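Local coordinates for protein sphingomyelinase C (Streptomyces griseocarneus, PDB 7CNE) that belongs to the endonuclease/exonuclease/phosphatase family and folds as a DNase I-like sandwich of two beta sheets flanked by helices, at residues D83-T88 with K113-F118; E187-A192 with N253-P258; P223-T228 with D245-L250. One frame throughout, in Å; residues are numbered along the deposited sequence.

Interaction 1: D83-T88 with K113-F118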
loop_
_atom_site.group_PDB
_atom_site.type_symbol
_atom_site.label_atom_id
_atom_site.label_comp_id
_atom_site.label_asym_id
_atom_site.label_seq_id
_atom_site.Cartn_x
_atom_site.Cartn_y
_atom_site.Cartn_z
ATOM N N ASP A 83 10.950 -10.825 13.437
ATOM C CA ASP A 83 10.744 -12.215 13.044
ATOM C C ASP A 83 10.173 -12.330 11.635
ATOM O O ASP A 83 9.323 -11.537 11.221
ATOM C CB ASP A 83 9.785 -12.907 14.012
ATOM C CG ASP A 83 10.327 -12.980 15.417
ATOM O OD1 ASP A 83 11.558 -13.137 15.570
ATOM O OD2 ASP A 83 9.515 -12.886 16.364
ATOM N N GLY A 84 10.611 -13.355 10.912
ATOM C CA GLY A 84 10.000 -13.666 9.632
ATOM C C GLY A 84 10.498 -12.848 8.464
ATOM O O GLY A 84 9.952 -12.984 7.360
ATOM N N TRP A 85 11.498 -11.996 8.678
ATOM C CA TRP A 85 12.168 -11.228 7.638
ATOM C C TRP A 85 13.593 -11.732 7.463
ATOM O O TRP A 85 14.221 -12.208 8.418
ATOM C CB TRP A 85 12.230 -9.731 7.990
ATOM C CG TRP A 85 10.897 -9.080 8.196
ATOM C CD1 TRP A 85 10.287 -8.813 9.392
ATOM C CD2 TRP A 85 10.017 -8.595 7.175
ATOM N NE1 TRP A 85 9.078 -8.200 9.175
ATOM C CE2 TRP A 85 8.883 -8.057 7.824
ATOM C CE3 TRP A 85 10.070 -8.572 5.776
ATOM C CZ2 TRP A 85 7.811 -7.493 7.121
ATOM C CZ3 TRP A 85 8.991 -8.007 5.070
ATOM C CH2 TRP A 85 7.888 -7.474 5.753
ATOM N N ASP A 86 14.111 -11.594 6.238
ATOM C CA ASP A 86 15.523 -11.875 6.002
ATOM C C ASP A 86 16.426 -10.768 6.523
ATOM O O ASP A 86 17.602 -11.026 6.805
ATOM C CB ASP A 86 15.780 -12.101 4.510
ATOM C CG ASP A 86 15.099 -13.347 4.000
ATOM O OD1 ASP A 86 15.192 -14.385 4.686
ATOM O OD2 ASP A 86 14.432 -13.278 2.949
ATOM N N ALA A 87 15.914 -9.546 6.633
ATOM C CA ALA A 87 16.637 -8.443 7.252
ATOM C C ALA A 87 15.629 -7.376 7.661
ATOM O O ALA A 87 14.520 -7.310 7.123
ATOM C CB ALA A 87 17.702 -7.860 6.311
ATOM N N THR A 88 16.021 -6.569 8.653
ATOM C CA THR A 88 15.295 -5.372 9.068
ATOM C C THR A 88 16.281 -4.213 9.073
ATOM O O THR A 88 17.337 -4.311 9.704
ATOM C CB THR A 88 14.673 -5.526 10.472
ATOM O OG1 THR A 88 13.663 -6.541 10.469
ATOM C CG2 THR A 88 14.068 -4.198 10.965
ATOM N N LYS A 113 12.916 -11.444 1.370
ATOM C CA LYS A 113 12.007 -10.431 1.890
ATOM C C LYS A 113 12.684 -9.679 3.031
ATOM O O LYS A 113 13.257 -10.294 3.939
ATOM C CB LYS A 113 10.677 -11.050 2.349
ATOM C CG LYS A 113 10.797 -12.278 3.248
ATOM C CD LYS A 113 9.410 -12.819 3.603
ATOM C CE LYS A 113 9.502 -14.090 4.437
ATOM N NZ LYS A 113 9.933 -15.238 3.581
ATOM N N GLU A 114 12.655 -8.351 2.961
ATOM C CA GLU A 114 13.176 -7.512 4.033
ATOM C C GLU A 114 12.202 -6.382 4.306
ATOM O O GLU A 114 11.340 -6.059 3.483
ATOM C CB GLU A 114 14.537 -6.870 3.703
ATOM C CG GLU A 114 15.474 -7.693 2.868
ATOM C CD GLU A 114 16.770 -6.956 2.581
ATOM O OE1 GLU A 114 16.957 -5.831 3.107
ATOM O OE2 GLU A 114 17.604 -7.515 1.838
ATOM N N GLN A 115 12.379 -5.750 5.463
ATOM C CA GLN A 115 11.629 -4.559 5.803
ATOM C C GLN A 115 12.617 -3.459 6.161
ATOM O O GLN A 115 13.723 -3.722 6.641
ATOM C CB GLN A 115 10.649 -4.820 6.968
ATOM C CG GLN A 115 11.335 -5.107 8.289
ATOM C CD GLN A 115 10.362 -5.240 9.439
ATOM O OE1 GLN A 115 9.188 -4.880 9.327
ATOM N NE2 GLN A 115 10.848 -5.758 10.560
ATOM N N VAL A 116 12.212 -2.225 5.906
ATOM C CA VAL A 116 12.988 -1.050 6.278
ATOM C C VAL A 116 12.001 -0.043 6.845
ATOM O O VAL A 116 11.004 0.282 6.194
ATOM C CB VAL A 116 13.760 -0.462 5.077
ATOM C CG1 VAL A 116 14.553 0.777 5.484
ATOM C CG2 VAL A 116 14.676 -1.525 4.419
ATOM N N ILE A 117 12.257 0.424 8.060
ATOM C CA ILE A 117 11.435 1.455 8.693
ATOM C C ILE A 117 11.955 2.821 8.247
ATOM O O ILE A 117 13.169 3.040 8.161
ATOM C CB ILE A 117 11.454 1.300 10.230
ATOM C CG1 ILE A 117 11.031 -0.118 10.646
ATOM C CG2 ILE A 117 10.647 2.409 10.955
ATOM C CD1 ILE A 117 9.843 -0.691 9.915
ATOM N N PHE A 118 11.040 3.732 7.927
ATOM C CA PHE A 118 11.425 5.036 7.391
ATOM C C PHE A 118 12.280 5.818 8.385
ATOM O O PHE A 118 12.025 5.816 9.591
ATOM C CB PHE A 118 10.179 5.854 7.041
ATOM C CG PHE A 118 9.500 5.406 5.790
ATOM C CD1 PHE A 118 10.232 5.225 4.618
ATOM C CD2 PHE A 118 8.133 5.168 5.770
ATOM C CE1 PHE A 118 9.609 4.814 3.454
ATOM C CE2 PHE A 118 7.505 4.752 4.603
ATOM C CZ PHE A 118 8.248 4.567 3.446
HETATM O O HOH W 1 12.509 -15.078 2.203
#

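Interaction 2: E187-A192 with N253-P258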
loop_
_atom_site.group_PDB
_atom_site.type_symbol
_atom_site.label_atom_id
_atom_site.label_comp_id
_atom_site.label_asym_id
_atom_site.label_seq_id
_atom_site.Cartn_x
_atom_site.Cartn_y
_atom_site.Cartn_z
ATOM N N GLU A 187 16.115 -6.705 -14.815
ATOM C CA GLU A 187 15.122 -7.184 -13.861
ATOM C C GLU A 187 14.192 -6.046 -13.455
ATOM O O GLU A 187 14.646 -4.922 -13.205
ATOM C CB GLU A 187 15.815 -7.787 -12.631
ATOM C CG GLU A 187 16.614 -9.031 -12.993
ATOM C CD GLU A 187 17.363 -9.651 -11.827
ATOM O OE1 GLU A 187 18.033 -10.670 -12.076
ATOM O OE2 GLU A 187 17.289 -9.140 -10.679
ATOM N N GLN A 188 12.890 -6.340 -13.407
ATOM C CA GLN A 188 11.883 -5.329 -13.085
ATOM C C GLN A 188 11.937 -4.931 -11.617
ATOM O O GLN A 188 12.141 -5.770 -10.735
ATOM C CB GLN A 188 10.471 -5.838 -13.364
ATOM C CG GLN A 188 10.104 -6.079 -14.776
ATOM C CD GLN A 188 8.776 -6.795 -14.849
ATOM O OE1 GLN A 188 7.723 -6.202 -14.603
ATOM N NE2 GLN A 188 8.822 -8.084 -15.133
ATOM N N VAL A 189 11.688 -3.652 -11.358
ATOM C CA VAL A 189 11.618 -3.108 -10.006
ATOM C C VAL A 189 10.387 -2.215 -9.943
ATOM O O VAL A 189 10.335 -1.185 -10.618
ATOM C CB VAL A 189 12.867 -2.313 -9.615
ATOM C CG1 VAL A 189 12.771 -1.935 -8.127
ATOM C CG2 VAL A 189 14.140 -3.111 -9.927
ATOM N N MET A 190 9.397 -2.610 -9.145
ATOM C CA MET A 190 8.157 -1.863 -8.996
ATOM C C MET A 190 8.018 -1.328 -7.574
ATOM O O MET A 190 8.381 -2.001 -6.605
ATOM C CB MET A 190 6.941 -2.733 -9.323
ATOM C CG MET A 190 6.779 -3.041 -10.803
ATOM S SD MET A 190 5.395 -4.173 -11.098
ATOM C CE MET A 190 6.194 -5.750 -10.794
ATOM N N LEU A 191 7.482 -0.117 -7.455
ATOM C CA LEU A 191 7.076 0.457 -6.175
ATOM C C LEU A 191 5.555 0.481 -6.146
ATOM O O LEU A 191 4.929 1.035 -7.055
ATOM C CB LEU A 191 7.642 1.867 -5.997
ATOM C CG LEU A 191 7.106 2.667 -4.795
ATOM C CD1 LEU A 191 7.576 2.048 -3.487
ATOM C CD2 LEU A 191 7.551 4.104 -4.881
ATOM N N ALA A 192 4.961 -0.136 -5.126
ATOM C CA ALA A 192 3.511 -0.252 -5.040
ATOM C C ALA A 192 3.073 0.223 -3.668
ATOM O O ALA A 192 3.642 -0.201 -2.659
ATOM C CB ALA A 192 3.052 -1.701 -5.269
ATOM N N ASN A 253 12.972 3.735 -13.206
ATOM C CA ASN A 253 13.692 4.147 -14.406
ATOM C C ASN A 253 14.930 3.284 -14.624
ATOM O O ASN A 253 15.616 2.898 -13.674
ATOM C CB ASN A 253 14.096 5.618 -14.317
ATOM C CG ASN A 253 12.920 6.554 -14.516
ATOM O OD1 ASN A 253 12.037 6.288 -15.337
ATOM N ND2 ASN A 253 12.905 7.662 -13.770
ATOM N N GLY A 254 15.210 2.976 -15.888
ATOM C CA GLY A 254 16.384 2.206 -16.237
ATOM C C GLY A 254 16.242 0.705 -16.104
ATOM O O GLY A 254 17.215 -0.013 -16.351
ATOM N N HIS A 255 15.074 0.200 -15.721
ATOM C CA HIS A 255 14.877 -1.233 -15.585
ATOM C C HIS A 255 13.853 -1.704 -16.603
ATOM O O HIS A 255 13.000 -0.930 -17.051
ATOM C CB HIS A 255 14.442 -1.598 -14.161
ATOM C CG HIS A 255 15.557 -1.496 -13.169
ATOM N ND1 HIS A 255 16.314 -2.583 -12.792
ATOM C CD2 HIS A 255 16.089 -0.424 -12.533
ATOM C CE1 HIS A 255 17.244 -2.193 -11.938
ATOM N NE2 HIS A 255 17.129 -0.887 -11.763
ATOM N N ALA A 256 13.965 -2.970 -16.987
ATOM C CA ALA A 256 12.983 -3.549 -17.890
ATOM C C ALA A 256 11.586 -3.433 -17.291
ATOM O O ALA A 256 11.397 -3.477 -16.069
ATOM C CB ALA A 256 13.325 -5.013 -18.178
ATOM N N ARG A 257 10.604 -3.253 -18.163
ATOM C CA ARG A 257 9.210 -3.148 -17.756
ATOM C C ARG A 257 8.347 -3.453 -18.966
ATOM O O ARG A 257 8.810 -3.315 -20.101
ATOM C CB ARG A 257 8.895 -1.749 -17.199
ATOM C CG ARG A 257 8.920 -0.627 -18.244
ATOM C CD ARG A 257 8.412 0.679 -17.618
ATOM N NE ARG A 257 8.307 1.775 -18.580
ATOM C CZ ARG A 257 9.281 2.646 -18.825
ATOM N NH1 ARG A 257 10.434 2.549 -18.174
ATOM N NH2 ARG A 257 9.100 3.621 -19.713
ATOM N N PRO A 258 7.109 -3.902 -18.764
ATOM C CA PRO A 258 6.218 -4.107 -19.911
ATOM C C PRO A 258 5.815 -2.785 -20.553
ATOM O O PRO A 258 5.669 -1.752 -19.893
ATOM C CB PRO A 258 5.002 -4.821 -19.300
ATOM C CG PRO A 258 5.492 -5.378 -17.979
ATOM C CD PRO A 258 6.502 -4.375 -17.507
HETATM O O HOH W 2 10.977 -2.134 -13.718
#

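Interaction 3: P223-T228 with D245-L250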
loop_
_atom_site.group_PDB
_atom_site.type_symbol
_atom_site.label_atom_id
_atom_site.label_comp_id
_atom_site.label_asym_id
_atom_site.label_seq_id
_atom_site.Cartn_x
_atom_site.Cartn_y
_atom_site.Cartn_z
ATOM N N PRO A 223 -11.250 8.634 -11.463
ATOM C CA PRO A 223 -10.205 9.657 -11.302
ATOM C C PRO A 223 -9.576 9.713 -9.917
ATOM O O PRO A 223 -8.459 10.226 -9.806
ATOM C CB PRO A 223 -10.943 10.970 -11.618
ATOM C CG PRO A 223 -12.395 10.643 -11.449
ATOM C CD PRO A 223 -12.527 9.224 -11.892
ATOM N N TYR A 224 -10.235 9.227 -8.860
ATOM C CA TYR A 224 -9.771 9.462 -7.492
ATOM C C TYR A 224 -9.760 8.161 -6.701
ATOM O O TYR A 224 -10.823 7.646 -6.343
ATOM C CB TYR A 224 -10.656 10.484 -6.775
ATOM C CG TYR A 224 -10.868 11.771 -7.537
ATOM C CD1 TYR A 224 -9.854 12.720 -7.642
ATOM C CD2 TYR A 224 -12.091 12.041 -8.144
ATOM C CE1 TYR A 224 -10.052 13.904 -8.341
ATOM C CE2 TYR A 224 -12.298 13.216 -8.840
ATOM C CZ TYR A 224 -11.277 14.143 -8.933
ATOM O OH TYR A 224 -11.496 15.308 -9.630
ATOM N N SER A 225 -8.566 7.661 -6.367
ATOM C CA SER A 225 -8.510 6.479 -5.516
ATOM C C SER A 225 -8.824 6.790 -4.056
ATOM O O SER A 225 -9.022 5.854 -3.273
ATOM C CB SER A 225 -7.137 5.801 -5.634
ATOM O OG SER A 225 -6.156 6.513 -4.909
ATOM N N PHE A 226 -8.872 8.076 -3.655
ATOM C CA PHE A 226 -9.360 8.468 -2.326
ATOM C C PHE A 226 -10.475 9.500 -2.518
ATOM O O PHE A 226 -10.255 10.712 -2.404
ATOM C CB PHE A 226 -8.245 8.997 -1.433
ATOM C CG PHE A 226 -8.669 9.169 -0.005
ATOM C CD1 PHE A 226 -8.978 8.062 0.771
ATOM C CD2 PHE A 226 -8.789 10.433 0.554
ATOM C CE1 PHE A 226 -9.386 8.206 2.087
ATOM C CE2 PHE A 226 -9.198 10.584 1.870
ATOM C CZ PHE A 226 -9.496 9.470 2.632
ATOM N N ASP A 227 -11.684 9.006 -2.792
ATOM C CA ASP A 227 -12.805 9.846 -3.221
ATOM C C ASP A 227 -13.654 10.191 -2.002
ATOM O O ASP A 227 -14.546 9.431 -1.612
ATOM C CB ASP A 227 -13.627 9.141 -4.297
ATOM C CG ASP A 227 -14.550 10.098 -5.047
ATOM O OD1 ASP A 227 -15.060 11.047 -4.417
ATOM O OD2 ASP A 227 -14.758 9.901 -6.265
ATOM N N THR A 228 -13.381 11.356 -1.411
ATOM C CA THR A 228 -14.137 11.854 -0.270
ATOM C C THR A 228 -15.594 12.187 -0.597
ATOM O O THR A 228 -16.346 12.557 0.311
ATOM C CB THR A 228 -13.437 13.095 0.283
ATOM O OG1 THR A 228 -13.274 14.040 -0.780
ATOM C CG2 THR A 228 -12.060 12.714 0.807
ATOM N N ASP A 245 -6.040 11.317 -5.258
ATOM C CA ASP A 245 -5.737 10.144 -6.074
ATOM C C ASP A 245 -4.325 9.705 -5.704
ATOM O O ASP A 245 -3.351 10.243 -6.244
ATOM C CB ASP A 245 -5.853 10.498 -7.553
ATOM C CG ASP A 245 -5.787 9.302 -8.445
ATOM O OD1 ASP A 245 -6.263 8.220 -8.026
ATOM O OD2 ASP A 245 -5.246 9.440 -9.567
ATOM N N LEU A 246 -4.223 8.708 -4.811
ATOM C CA LEU A 246 -3.034 8.525 -3.986
ATOM C C LEU A 246 -2.270 7.220 -4.178
ATOM O O LEU A 246 -1.185 7.082 -3.595
ATOM C CB LEU A 246 -3.414 8.631 -2.495
ATOM C CG LEU A 246 -4.186 9.885 -2.072
ATOM C CD1 LEU A 246 -4.545 9.842 -0.577
ATOM C CD2 LEU A 246 -3.335 11.085 -2.399
ATOM N N ASP A 247 -2.785 6.264 -4.954
ATOM C CA ASP A 247 -2.313 4.880 -4.925
ATOM C C ASP A 247 -1.736 4.488 -6.284
ATOM O O ASP A 247 -2.347 4.761 -7.319
ATOM C CB ASP A 247 -3.470 3.955 -4.518
ATOM C CG ASP A 247 -4.066 4.328 -3.148
ATOM O OD1 ASP A 247 -3.405 4.060 -2.120
ATOM O OD2 ASP A 247 -5.186 4.896 -3.092
ATOM N N TYR A 248 -0.559 3.847 -6.280
ATOM C CA TYR A 248 0.241 3.675 -7.490
ATOM C C TYR A 248 0.962 2.334 -7.499
ATOM O O TYR A 248 1.277 1.771 -6.450
ATOM C CB TYR A 248 1.319 4.762 -7.617
ATOM C CG TYR A 248 0.825 6.194 -7.588
ATOM C CD1 TYR A 248 0.685 6.880 -6.382
ATOM C CD2 TYR A 248 0.545 6.874 -8.775
ATOM C CE1 TYR A 248 0.260 8.204 -6.354
ATOM C CE2 TYR A 248 0.121 8.203 -8.759
ATOM C CZ TYR A 248 -0.017 8.860 -7.537
ATOM O OH TYR A 248 -0.454 10.169 -7.494
ATOM N N VAL A 249 1.265 1.853 -8.709
ATOM C CA VAL A 249 2.267 0.807 -8.936
ATOM C C VAL A 249 3.118 1.284 -10.102
ATOM O O VAL A 249 2.644 1.317 -11.243
ATOM C CB VAL A 249 1.653 -0.564 -9.246
ATOM C CG1 VAL A 249 2.760 -1.649 -9.381
ATOM C CG2 VAL A 249 0.603 -0.955 -8.200
ATOM N N LEU A 250 4.367 1.651 -9.829
ATOM C CA LEU A 250 5.209 2.315 -10.822
ATOM C C LEU A 250 6.562 1.625 -10.926
ATOM O O LEU A 250 7.185 1.298 -9.909
ATOM C CB LEU A 250 5.410 3.802 -10.478
ATOM C CG LEU A 250 4.140 4.661 -10.459
ATOM C CD1 LEU A 250 4.403 6.077 -9.893
ATOM C CD2 LEU A 250 3.524 4.738 -11.854
#

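Interaction 1: D83-T88 with K113-F118
Gln115 lies across the indole of Trp85, and its chain can be followed atom by atom. CB sits over the middle of the six-membered ring, 3.7 Å from its centroid, so its hydrogens make a CH-pi contact with the face. From there CG takes the crowded position between the backbone N and the carbonyl carbon (chi1 67°) and passes beside Thr88 OG1. CD comes within 3.2 Å of Trp85 NE1, and the amide it begins stacks on the indole with the two planes only 20° apart. At the tip the branches divide: OE1 stands above the indole plane just outside its rim, 3.3 Å from Trp85 NE1 but badly angled for a bond, and is taken instead by Gly79 N; NE2 gives Thr88 OG1 an almost straight bond of 2.9 Å in the amide plane, with Ser81 O as a second acceptor. Glutamine suits the place because it is long enough to span the ring yet ends in a flat group with both a donor and an acceptor.

Asp86, in the turn leading into the strand, makes two bonds with Lys113. Its N donates to Lys113 O (2.8 Å), and Lys113 N returns a bond of 2.9 Å to Asp86 OD2, met on the anti side of the carboxylate. Water 1 joins that same OD2 to Lys113 NZ. Further along, Gln115 N reaches Ala87 O at 3.1 Å, and Thr88 pairs with Gln115 in parallel register. This is the parallel pairing of strand 110-117 with the outermost strand, 87-90, of the six-stranded sheet in a DNase I-like sandwich.

Interaction 2: E187-A192 with N253-P258
Gln188 rests its side chain against the backbone of Ala256. Its CG lies 3.2 Å from Ala256 O, and its CA approaches the same oxygen at 3.5 Å in a CA-H...O contact. Beyond CG the chain is extended, with CD anti to CA, and the turn of the amide about the last bond (chi3 73°) puts OE1 3.6 Å from Pro258 CD; the glutamine crosses the proline ring at about a right angle. The other branch, NE2, bonds to Pro8 O, so a long amide serves here by combining an aliphatic middle for packing with a polar end that ties in the N-terminal segment.

Ala256 O has a firmer partner in water 2, which donates to it at 2.7 Å and accepts from Val189 N at 2.9 Å. The water stands in for a direct backbone bond. Leu191, farther along strand 188-192, bonds straight to Leu250 of the antiparallel neighbour 247-251, but past the end of that strand the chain swings away as the loop that crosses from the six-stranded sheet to strand 261-265 of the other sheet of the sandwich. The small methyl of Ala256 turns to Thr7.

His255, just before Ala256, makes the direct bond of the contact. Histidine suits the place because its flat ring carries a donor at the rim, which can hold a backbone oxygen while a face packs on an aliphatic group. ND1 donates to Glu187 O over 2.9 Å in a bent bond (138° at the hydrogen), with the oxygen 22° out of the ring plane; Pro184 O is a second, weak acceptor. Over one face of the imidazole stands Val189 CG2, in a CH-pi contact 3.8 Å from the ring centroid and displaced toward ND1; the valine also touches Leu178 of helix 162-180.

Interaction 3: P223-T228 with D245-L250
At the start of strand 247-251, within the DNase I-like core, the loop 223-228 inserts Ser225 between Asp245 and Asp247. The hydroxyl sits between the backbone N and the carbonyl carbon of its own residue (chi1 76°) and is gripped twice: Leu246 N donates to Ser225 OG at 2.9 Å, and OG donates a hydrogen bond to Asp247 OD2 at a short 2.6 Å. That oxygen, approached from the anti side of its carboxylate, also accepts from His290 ND1. An Asp-His pair of this kind is a familiar feature of active sites in DNase I-like enzymes, and the position of Ser225 is consistent with a second-shell role, holding the aspartate for its histidine. Serine fits because one small hydroxyl can accept and donate at once in a buried spot.

Asp245 takes hold of the backbone of 223-228 across the contact. Ser225 N donates to Asp245 OD1 at 2.9 Å, again on the anti side and 26° out of the carboxylate plane. The carbonyl oxygen of Pro223 comes up to the same group, 3.1 Å from Asp245 CG. OD2, the other branch, meets Ser199 and the guanidinium of Arg219, so the whole carboxylate is fixed in its rotation. A small apolar contact, Phe226 CB to Leu246 CD1 at 3.9 Å, completes the join; the end of the phenylalanine leads away, and its side chain is about 4 Å from a bound succinic acid, probably picked up in crystallisation.

Around these residues the two sheets come together: Ser225 packs on Val265 of strand 261-265 and Val293 of strand 293-297, Arg219 of strand 218-221 also reaches Asp247 O, and helix 203-211 lies against Tyr248 and Leu250.

How the interactions relate
All three contacts involve the six-stranded sheet. Interaction 1 is at one outermost strand, 87-90, and interactions 2 and 3 are near the other, 247-251. Those two touch: strands 188-192 and 247-251 are neighbours, with Ala192 CB packed 3.9 Å from Val249 CG2, and the chain of interaction 3 is nested inside the loop closed by interaction 2. All three are partly buried; the centre of interaction 3 lies closest to that of the chain, about 11 Å from it, against about 16 and 17 Å for interactions 1 and 2. Interaction 1 mixes strand bonds with a stacked amide, interaction 2 depends on a bridging water and an imidazole, and interaction 3 uses mostly buried carboxylates and a hydroxyl.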